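Local coordinates for Lpg2148(MvcA) (Legionella pneumophila subsp. pneumophila str. Philadelphia 1, PDB 6K11), which probably acts as a deamidase-family effector that removes ubiquitin from the host conjugating enzyme UBE2N and so regulates its activity, at residues D77-L82 and S233-I238; E89-T94 and N119-F124; K107-N112 and F329-I334. All coordinates share one frame; numbering follows the deposited sequence.

Contact 1. Residues D77-L82 and S233-I238; sequences DVCELL and SFTIYI
The aromatic ring of Y237 is the flat group that meets helix 77-82, touched obliquely by a methyl of L82: L82 CD2 lies 4.0 Å from Y237 CD1. With Y237 CG anti to the backbone N (chi1 177°), the ring is carried out from strand 233-238 to this methyl, while V8 and H9 of helix 4-19 and Y252 of the next strand also touch the side chain. The phenol end is tied elsewhere, Y237 OH being hydrogen-bonded to the backbone O of G5. The strand's other ring, F234, stacks on F124 instead and meets F305.

Two residues earlier than Y237, T235 and V78 slide past each other in opposite directions. The hydroxyl sits against the isopropyl group, with T235 OG1 3.7 Å from V78 CG1 and 4.1 Å from V78 CG2, a polar atom resting on an apolar surface. The methyl T235 CG2 is turned to C79, 4.4 Å from C79 SG. The contacting residues V78, C79 and L82 line one side of the helix, and the alternation of the strand turns T235 and Y237 to it but I236 away. The axes approach to 9.7 Å at 36°, so the helix runs roughly along its strand. Such a helix laid over an antiparallel sheet is a layer of an alpha/beta core, consistent with the papain-like fold.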
loop_
_atom_site.group_PDB
_atom_site.type_symbol
_atom_site.label_atom_id
_atom_site.label_comp_id
_atom_site.label_asym_id
_atom_site.label_seq_id
_atom_site.Cartn_x
_atom_site.Cartn_y
_atom_site.Cartn_z
ATOM N N ASP A 77 -4.356 -7.571 8.550
ATOM C CA ASP A 77 -5.146 -8.729 8.964
ATOM C C ASP A 77 -4.256 -9.907 9.340
ATOM O O ASP A 77 -4.512 -10.592 10.335
ATOM C CB ASP A 77 -6.091 -9.167 7.844
ATOM C CG ASP A 77 -7.285 -8.251 7.678
ATOM O OD1 ASP A 77 -7.461 -7.334 8.502
ATOM O OD2 ASP A 77 -8.043 -8.453 6.692
ATOM N N VAL A 78 -3.260 -10.215 8.499
ATOM C CA VAL A 78 -2.337 -11.303 8.813
ATOM C C VAL A 78 -1.655 -11.047 10.157
ATOM O O VAL A 78 -1.574 -11.937 11.010
ATOM C CB VAL A 78 -1.317 -11.483 7.673
ATOM C CG1 VAL A 78 -0.216 -12.448 8.093
ATOM C CG2 VAL A 78 -2.022 -12.033 6.421
ATOM N N CYS A 79 -1.202 -9.812 10.381
ATOM C CA CYS A 79 -0.486 -9.498 11.614
ATOM C C CYS A 79 -1.400 -9.590 12.830
ATOM O O CYS A 79 -0.987 -10.084 13.890
ATOM C CB CYS A 79 0.131 -8.103 11.522
ATOM S SG CYS A 79 1.578 -7.996 10.414
ATOM N N GLU A 80 -2.635 -9.107 12.707
ATOM C CA GLU A 80 -3.568 -9.190 13.827
ATOM C C GLU A 80 -3.920 -10.640 14.146
ATOM O O GLU A 80 -4.019 -11.021 15.321
ATOM C CB GLU A 80 -4.822 -8.386 13.509
ATOM C CG GLU A 80 -5.789 -8.244 14.655
ATOM C CD GLU A 80 -6.162 -6.795 14.907
ATOM O OE1 GLU A 80 -7.345 -6.533 15.215
ATOM O OE2 GLU A 80 -5.270 -5.920 14.793
ATOM N N LEU A 81 -4.115 -11.468 13.117
ATOM C CA LEU A 81 -4.451 -12.861 13.379
ATOM C C LEU A 81 -3.285 -13.599 14.018
ATOM O O LEU A 81 -3.476 -14.374 14.968
ATOM C CB LEU A 81 -4.885 -13.550 12.088
ATOM C CG LEU A 81 -6.295 -13.160 11.637
ATOM C CD1 LEU A 81 -6.527 -13.620 10.198
ATOM C CD2 LEU A 81 -7.325 -13.777 12.595
ATOM N N LEU A 82 -2.068 -13.357 13.538
ATOM C CA LEU A 82 -0.938 -14.142 14.021
ATOM C C LEU A 82 -0.399 -13.616 15.345
ATOM O O LEU A 82 0.141 -14.396 16.135
ATOM C CB LEU A 82 0.179 -14.169 12.969
ATOM C CG LEU A 82 0.181 -15.357 11.998
ATOM C CD1 LEU A 82 -1.233 -15.636 11.442
ATOM C CD2 LEU A 82 1.192 -15.127 10.853
ATOM N N SER A 233 2.810 -3.726 0.016
ATOM C CA SER A 233 2.983 -4.283 1.347
ATOM C C SER A 233 2.695 -5.772 1.250
ATOM O O SER A 233 1.819 -6.175 0.483
ATOM C CB SER A 233 2.022 -3.613 2.339
ATOM O OG SER A 233 1.834 -4.412 3.496
ATOM N N PHE A 234 3.451 -6.584 1.980
ATOM C CA PHE A 234 3.159 -8.014 2.037
ATOM C C PHE A 234 3.850 -8.596 3.252
ATOM O O PHE A 234 4.659 -7.937 3.912
ATOM C CB PHE A 234 3.581 -8.762 0.749
ATOM C CG PHE A 234 5.073 -8.745 0.450
ATOM C CD1 PHE A 234 5.666 -7.649 -0.179
ATOM C CD2 PHE A 234 5.867 -9.860 0.736
ATOM C CE1 PHE A 234 7.021 -7.643 -0.481
ATOM C CE2 PHE A 234 7.222 -9.866 0.421
ATOM C CZ PHE A 234 7.803 -8.744 -0.184
ATOM N N THR A 235 3.513 -9.846 3.549
ATOM C CA THR A 235 4.118 -10.545 4.660
ATOM C C THR A 235 4.650 -11.881 4.166
ATOM O O THR A 235 4.246 -12.400 3.119
ATOM C CB THR A 235 3.117 -10.748 5.820
ATOM O OG1 THR A 235 1.917 -11.369 5.320
ATOM C CG2 THR A 235 2.756 -9.415 6.454
ATOM N N ILE A 236 5.581 -12.426 4.935
ATOM C CA ILE A 236 6.102 -13.762 4.708
ATOM C C ILE A 236 6.094 -14.463 6.054
ATOM O O ILE A 236 6.511 -13.881 7.063
ATOM C CB ILE A 236 7.517 -13.743 4.100
ATOM C CG1 ILE A 236 7.454 -13.376 2.604
ATOM C CG2 ILE A 236 8.189 -15.116 4.271
ATOM C CD1 ILE A 236 8.809 -13.330 1.941
ATOM N N TYR A 237 5.613 -15.702 6.070
ATOM C CA TYR A 237 5.537 -16.494 7.292
ATOM C C TYR A 237 6.439 -17.709 7.128
ATOM O O TYR A 237 6.360 -18.418 6.120
ATOM C CB TYR A 237 4.090 -16.910 7.576
ATOM C CG TYR A 237 3.905 -17.808 8.784
ATOM C CD1 TYR A 237 4.349 -17.422 10.052
ATOM C CD2 TYR A 237 3.272 -19.039 8.651
ATOM C CE1 TYR A 237 4.165 -18.252 11.166
ATOM C CE2 TYR A 237 3.084 -19.872 9.753
ATOM C CZ TYR A 237 3.542 -19.473 11.004
ATOM O OH TYR A 237 3.359 -20.310 12.091
ATOM N N ILE A 238 7.312 -17.930 8.099
ATOM C CA ILE A 238 8.244 -19.048 8.079
ATOM C C ILE A 238 7.975 -19.915 9.306
ATOM O O ILE A 238 8.463 -19.631 10.402
ATOM C CB ILE A 238 9.706 -18.570 8.044
ATOM C CG1 ILE A 238 9.923 -17.612 6.872
ATOM C CG2 ILE A 238 10.648 -19.778 7.918
ATOM C CD1 ILE A 238 11.110 -16.677 7.048
#

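Contact 2. Residues E89-T94 and N119-F124; sequences EKFHFT and NLLIRF
Apolar packing centres on F91, which reaches out of helix 85-93 to L121 and R123, alternate residues of strand 120-129. The shortest approach is from F91 CE2 to R123 CB, 3.9 Å, met obliquely to the ring; a looser touch joins F91 CE2 to L121 CD2 at 4.3 Å. Since F91 CG lies anti to the backbone N (chi1 -161°), the ring is carried away from the helix backbone toward the strand. C79 and L83 of helix 71-83 and T332 of strand 325-333 also touch this side chain.

A mixed apolar-polar contact follows at the ring's far end, where F91 CZ comes 4.1 Å from L121 O, again at a slant.

Polar and charged groups lie around this packing. R123 stays extended from CG to NE, its guanidinium plane turned 60° from the F91 ring, and its NH1 is hydrogen-bonded to N76 OD1. K330 supplies a cation-pi partner for F91, while its NZ is hydrogen-bonded to F91 O and T94 O, joining the helix end to the neighbouring strand. Within that end, T94 OG1 donates to K90 O at 3.2 Å, from above the carbonyl plane. Together these features describe a short helix that, within these two segments, meets the strand through one aromatic side chain, an alpha/beta packing on the same face of the antiparallel sheet as helix 71-83.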
loop_
_atom_site.group_PDB
_atom_site.type_symbol
_atom_site.label_atom_id
_atom_site.label_comp_id
_atom_site.label_asym_id
_atom_site.label_seq_id
_atom_site.Cartn_x
_atom_site.Cartn_y
_atom_site.Cartn_z
ATOM N N GLU A 89 -0.161 -4.248 17.592
ATOM C CA GLU A 89 0.035 -2.809 17.753
ATOM C C GLU A 89 1.496 -2.474 18.045
ATOM O O GLU A 89 2.024 -1.478 17.537
ATOM C CB GLU A 89 -0.878 -2.273 18.860
ATOM C CG GLU A 89 -0.996 -0.766 18.859
ATOM C CD GLU A 89 -1.509 -0.212 20.175
ATOM O OE1 GLU A 89 -1.328 -0.872 21.226
ATOM O OE2 GLU A 89 -2.091 0.892 20.155
ATOM N N LYS A 90 2.168 -3.290 18.861
ATOM C CA LYS A 90 3.594 -3.079 19.096
ATOM C C LYS A 90 4.403 -3.298 17.820
ATOM O O LYS A 90 5.325 -2.528 17.519
ATOM C CB LYS A 90 4.088 -4.009 20.206
ATOM C CG LYS A 90 3.464 -3.746 21.574
ATOM C CD LYS A 90 3.927 -4.791 22.590
ATOM C CE LYS A 90 3.307 -4.563 23.968
ATOM N NZ LYS A 90 3.711 -5.625 24.929
ATOM N N PHE A 91 4.075 -4.352 17.061
ATOM C CA PHE A 91 4.741 -4.602 15.782
ATOM C C PHE A 91 4.602 -3.402 14.855
ATOM O O PHE A 91 5.559 -3.019 14.171
ATOM C CB PHE A 91 4.151 -5.864 15.140
ATOM C CG PHE A 91 5.026 -6.493 14.074
ATOM C CD1 PHE A 91 6.391 -6.653 14.267
ATOM C CD2 PHE A 91 4.466 -6.953 12.892
ATOM C CE1 PHE A 91 7.189 -7.235 13.289
ATOM C CE2 PHE A 91 5.254 -7.550 11.910
ATOM C CZ PHE A 91 6.622 -7.686 12.110
ATOM N N HIS A 92 3.422 -2.775 14.848
ATOM C CA HIS A 92 3.170 -1.646 13.958
ATOM C C HIS A 92 4.078 -0.464 14.268
ATOM O O HIS A 92 4.443 0.291 13.359
ATOM C CB HIS A 92 1.695 -1.245 14.053
ATOM C CG HIS A 92 1.384 0.113 13.497
ATOM N ND1 HIS A 92 1.096 0.325 12.164
ATOM C CD2 HIS A 92 1.278 1.323 14.101
ATOM C CE1 HIS A 92 0.845 1.608 11.968
ATOM N NE2 HIS A 92 0.947 2.235 13.127
ATOM N N PHE A 93 4.461 -0.282 15.532
ATOM C CA PHE A 93 5.337 0.828 15.884
ATOM C C PHE A 93 6.817 0.465 15.840
ATOM O O PHE A 93 7.655 1.356 16.013
ATOM C CB PHE A 93 4.971 1.375 17.269
ATOM C CG PHE A 93 3.702 2.180 17.273
ATOM C CD1 PHE A 93 3.629 3.379 16.582
ATOM C CD2 PHE A 93 2.579 1.727 17.939
ATOM C CE1 PHE A 93 2.462 4.115 16.564
ATOM C CE2 PHE A 93 1.403 2.461 17.925
ATOM C CZ PHE A 93 1.345 3.652 17.241
ATOM N N THR A 94 7.165 -0.799 15.611
ATOM C CA THR A 94 8.564 -1.144 15.412
ATOM C C THR A 94 9.042 -0.535 14.103
ATOM O O THR A 94 8.290 -0.461 13.129
ATOM C CB THR A 94 8.764 -2.663 15.399
ATOM O OG1 THR A 94 8.293 -3.225 16.631
ATOM C CG2 THR A 94 10.245 -3.016 15.256
ATOM N N ASN A 119 9.014 -19.737 14.903
ATOM C CA ASN A 119 8.042 -19.358 13.882
ATOM C C ASN A 119 8.164 -17.860 13.672
ATOM O O ASN A 119 8.008 -17.089 14.625
ATOM C CB ASN A 119 6.616 -19.715 14.297
ATOM C CG ASN A 119 6.449 -21.182 14.561
ATOM O OD1 ASN A 119 6.270 -21.976 13.643
ATOM N ND2 ASN A 119 6.521 -21.558 15.834
ATOM N N LEU A 120 8.437 -17.451 12.437
ATOM C CA LEU A 120 8.801 -16.074 12.127
ATOM C C LEU A 120 7.778 -15.447 11.190
ATOM O O LEU A 120 7.330 -16.082 10.229
ATOM C CB LEU A 120 10.184 -16.007 11.469
ATOM C CG LEU A 120 11.363 -16.472 12.328
ATOM C CD1 LEU A 120 12.621 -16.630 11.483
ATOM C CD2 LEU A 120 11.582 -15.488 13.460
ATOM N N LEU A 121 7.436 -14.195 11.467
ATOM C CA LEU A 121 6.603 -13.379 10.590
ATOM C C LEU A 121 7.422 -12.168 10.170
ATOM O O LEU A 121 7.944 -11.440 11.023
ATOM C CB LEU A 121 5.311 -12.939 11.285
ATOM C CG LEU A 121 4.436 -11.935 10.515
ATOM C CD1 LEU A 121 3.862 -12.573 9.258
ATOM C CD2 LEU A 121 3.306 -11.400 11.379
ATOM N N ILE A 122 7.544 -11.965 8.867
ATOM C CA ILE A 122 8.238 -10.813 8.306
ATOM C C ILE A 122 7.214 -9.966 7.568
ATOM O O ILE A 122 6.416 -10.491 6.781
ATOM C CB ILE A 122 9.372 -11.236 7.359
ATOM C CG1 ILE A 122 10.202 -12.368 7.969
ATOM C CG2 ILE A 122 10.228 -10.022 6.989
ATOM C CD1 ILE A 122 11.103 -13.038 6.949
ATOM N N ARG A 123 7.218 -8.671 7.830
ATOM C CA ARG A 123 6.378 -7.737 7.096
ATOM C C ARG A 123 7.282 -6.870 6.234
ATOM O O ARG A 123 8.289 -6.348 6.723
ATOM C CB ARG A 123 5.535 -6.869 8.039
ATOM C CG ARG A 123 4.638 -5.894 7.288
ATOM C CD ARG A 123 3.580 -5.220 8.161
ATOM N NE ARG A 123 2.749 -4.298 7.370
ATOM C CZ ARG A 123 1.496 -3.961 7.675
ATOM N NH1 ARG A 123 0.897 -4.487 8.736
ATOM N NH2 ARG A 123 0.822 -3.129 6.895
ATOM N N PHE A 124 6.933 -6.735 4.953
ATOM C CA PHE A 124 7.719 -5.967 3.997
ATOM C C PHE A 124 6.938 -4.756 3.520
ATOM O O PHE A 124 5.714 -4.805 3.379
ATOM C CB PHE A 124 8.093 -6.775 2.755
ATOM C CG PHE A 124 9.031 -7.902 3.016
ATOM C CD1 PHE A 124 8.547 -9.145 3.394
ATOM C CD2 PHE A 124 10.398 -7.730 2.858
ATOM C CE1 PHE A 124 9.418 -10.203 3.628
ATOM C CE2 PHE A 124 11.271 -8.779 3.085
ATOM C CZ PHE A 124 10.775 -10.020 3.468
#

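Contact 3. Residues K107-N112 and F329-I334; sequences KNVLEN and FKITEI
I331 meets V109 and L110 where helix 104-111 lies against strand 325-333, an alpha/beta packing on the face of the antiparallel sheet opposite to helices 71-83 and 85-93. Alternation along the strand sets the faces: I331 is directed to this helix, whereas the side chain of the next residue, T332, touches L83 of helix 71-83, in another layer.

Following I331 outward, I331 CB is 5.3 Å from V109 CG1, so the branch point itself takes no direct part. Of its two branches, I331 CG2 reaches only to 4.5 Å from V109 CG1. The other branch carries the contact: CG1 stands anti to the backbone N (chi1 -177°) and serves as a spacer, and the chain continues extended (chi2 170°), which projects CD1 farthest toward the helix. There I331 CD1 meets two methyls, V109 CG1 at 4.1 Å and L110 CD2 at 4.0 Å. The geometry of the two differs. V109 and I331 reach toward each other tip to tip, whereas the L110 side chain, starting from a CB that does not point straight at the strand, crosses I331 at a slant and brings one delta methyl, CD2, close. All of the touching atoms are carbons, and only 109 Å² is buried between the segments, a light contact that leaves V109 and I331 partly exposed.

L110 is the more enclosed partner, for it also touches I278 and I282 of helix 278-288 and L120 of strand 120-129; I331 in turn rests on I122 of that strand. At the helix end, L110 O is hydrogen-bonded to T113 OG1 and R247 NH1. Farther along the strand, the hydroxyl T332 OG1 donates to E333 O at 3.1 Å, with a C=O...donor angle of 121°.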
loop_
_atom_site.group_PDB
_atom_site.type_symbol
_atom_site.label_atom_id
_atom_site.label_comp_id
_atom_site.label_asym_id
_atom_site.label_seq_id
_atom_site.Cartn_x
_atom_site.Cartn_y
_atom_site.Cartn_z
ATOM N N LYS A 107 19.056 -12.160 5.525
ATOM C CA LYS A 107 19.508 -13.544 5.441
ATOM C C LYS A 107 20.189 -13.980 6.731
ATOM O O LYS A 107 19.907 -15.065 7.253
ATOM C CB LYS A 107 20.444 -13.720 4.245
ATOM C CG LYS A 107 19.732 -13.660 2.888
ATOM C CD LYS A 107 20.356 -14.611 1.876
ATOM C CE LYS A 107 20.855 -13.877 0.651
ATOM N NZ LYS A 107 21.564 -14.829 -0.257
ATOM N N ASN A 108 21.058 -13.132 7.285
ATOM C CA ASN A 108 21.800 -13.530 8.477
ATOM C C ASN A 108 20.904 -13.601 9.707
ATOM O O ASN A 108 21.159 -14.413 10.603
ATOM C CB ASN A 108 22.976 -12.580 8.705
ATOM C CG ASN A 108 24.055 -12.737 7.644
ATOM O OD1 ASN A 108 24.203 -13.808 7.050
ATOM N ND2 ASN A 108 24.801 -11.667 7.384
ATOM N N VAL A 109 19.855 -12.775 9.771
ATOM C CA VAL A 109 18.872 -12.906 10.847
ATOM C C VAL A 109 18.225 -14.287 10.813
ATOM O O VAL A 109 18.038 -14.932 11.853
ATOM C CB VAL A 109 17.819 -11.786 10.752
ATOM C CG1 VAL A 109 16.648 -12.078 11.672
ATOM C CG2 VAL A 109 18.433 -10.448 11.107
ATOM N N LEU A 110 17.899 -14.773 9.613
ATOM C CA LEU A 110 17.252 -16.076 9.483
ATOM C C LEU A 110 18.221 -17.212 9.793
ATOM O O LEU A 110 17.841 -18.203 10.430
ATOM C CB LEU A 110 16.666 -16.228 8.077
ATOM C CG LEU A 110 15.609 -15.195 7.671
ATOM C CD1 LEU A 110 15.153 -15.409 6.225
ATOM C CD2 LEU A 110 14.417 -15.213 8.636
ATOM N N GLU A 111 19.476 -17.087 9.349
ATOM C CA GLU A 111 20.476 -18.107 9.660
ATOM C C GLU A 111 20.745 -18.198 11.158
ATOM O O GLU A 111 21.104 -19.270 11.657
ATOM C CB GLU A 111 21.772 -17.828 8.898
ATOM C CG GLU A 111 21.579 -17.663 7.402
ATOM C CD GLU A 111 22.842 -17.214 6.686
ATOM O OE1 GLU A 111 23.847 -16.905 7.364
ATOM O OE2 GLU A 111 22.814 -17.143 5.436
ATOM N N ASN A 112 20.565 -17.099 11.891
ATOM C CA ASN A 112 20.756 -17.071 13.337
ATOM C C ASN A 112 19.531 -17.536 14.120
ATOM O O ASN A 112 19.437 -17.241 15.320
ATOM C CB ASN A 112 21.146 -15.661 13.788
ATOM C CG ASN A 112 22.644 -15.495 13.946
ATOM O OD1 ASN A 112 23.406 -15.706 12.999
ATOM N ND2 ASN A 112 23.074 -15.118 15.146
ATOM N N PHE A 329 11.897 -4.002 5.840
ATOM C CA PHE A 329 11.290 -5.153 6.484
ATOM C C PHE A 329 11.382 -5.006 7.995
ATOM O O PHE A 329 12.214 -4.267 8.529
ATOM C CB PHE A 329 11.969 -6.461 6.061
ATOM C CG PHE A 329 13.353 -6.610 6.620
ATOM C CD1 PHE A 329 13.562 -7.230 7.848
ATOM C CD2 PHE A 329 14.447 -6.097 5.940
ATOM C CE1 PHE A 329 14.834 -7.351 8.381
ATOM C CE2 PHE A 329 15.728 -6.216 6.463
ATOM C CZ PHE A 329 15.920 -6.841 7.693
ATOM N N LYS A 330 10.515 -5.745 8.672
ATOM C CA LYS A 330 10.566 -5.899 10.114
ATOM C C LYS A 330 10.100 -7.312 10.426
ATOM O O LYS A 330 9.306 -7.897 9.678
ATOM C CB LYS A 330 9.709 -4.849 10.817
ATOM C CG LYS A 330 8.239 -4.924 10.473
ATOM C CD LYS A 330 7.447 -4.064 11.444
ATOM C CE LYS A 330 6.607 -3.035 10.762
ATOM N NZ LYS A 330 6.319 -1.863 11.644
ATOM N N ILE A 331 10.613 -7.874 11.516
ATOM C CA ILE A 331 10.449 -9.297 11.764
ATOM C C ILE A 331 10.127 -9.531 13.234
ATOM O O ILE A 331 10.580 -8.798 14.116
ATOM C CB ILE A 331 11.716 -10.069 11.312
ATOM C CG1 ILE A 331 11.531 -11.574 11.494
ATOM C CG2 ILE A 331 12.958 -9.541 12.033
ATOM C CD1 ILE A 331 12.620 -12.415 10.853
ATOM N N THR A 332 9.320 -10.559 13.492
ATOM C CA THR A 332 8.971 -10.928 14.854
ATOM C C THR A 332 8.727 -12.426 14.918
ATOM O O THR A 332 8.468 -13.087 13.904
ATOM C CB THR A 332 7.734 -10.163 15.350
ATOM O OG1 THR A 332 7.412 -10.600 16.674
ATOM C CG2 THR A 332 6.531 -10.434 14.430
ATOM N N GLU A 333 8.836 -12.967 16.121
ATOM C CA GLU A 333 8.430 -14.349 16.302
ATOM C C GLU A 333 6.929 -14.416 16.541
ATOM O O GLU A 333 6.294 -13.438 16.946
ATOM C CB GLU A 333 9.198 -15.007 17.442
ATOM C CG GLU A 333 10.681 -14.717 17.357
ATOM C CD GLU A 333 11.418 -14.975 18.646
ATOM O OE1 GLU A 333 12.077 -14.034 19.158
ATOM O OE2 GLU A 333 11.368 -16.128 19.114
ATOM N N ILE A 334 6.370 -15.589 16.264
ATOM C CA ILE A 334 4.942 -15.865 16.356
ATOM C C ILE A 334 4.750 -16.960 17.396
ATOM O O ILE A 334 5.529 -17.918 17.444
ATOM C CB ILE A 334 4.381 -16.307 14.980
ATOM C CG1 ILE A 334 3.996 -15.111 14.089
ATOM C CG2 ILE A 334 3.244 -17.320 15.103
ATOM C CD1 ILE A 334 3.873 -13.813 14.780
#

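All three contacts bring a helix to one antiparallel sheet, whose strands 228-238, 120-129 and 325-333 are consecutive neighbours; contacts 1 and 2 share one face, and the helix of contact 3 packs on the opposite one. Centres of contacts 1 and 2 lie about 8 Å apart, with a probable interstrand hydrogen bond between F234 O and F124 N, 2.8 Å. Contacts 2 and 3, about 10 Å apart, share another between N119 O and I334 N, 2.8 Å. Contacts 1 and 3 are about 14 Å apart between centres, yet I238 CD1 reaches L110 CD2 at 3.9 Å. Along the chain, contact 2 is nested in the loop closed by contact 1, while contact 3 interleaves with both.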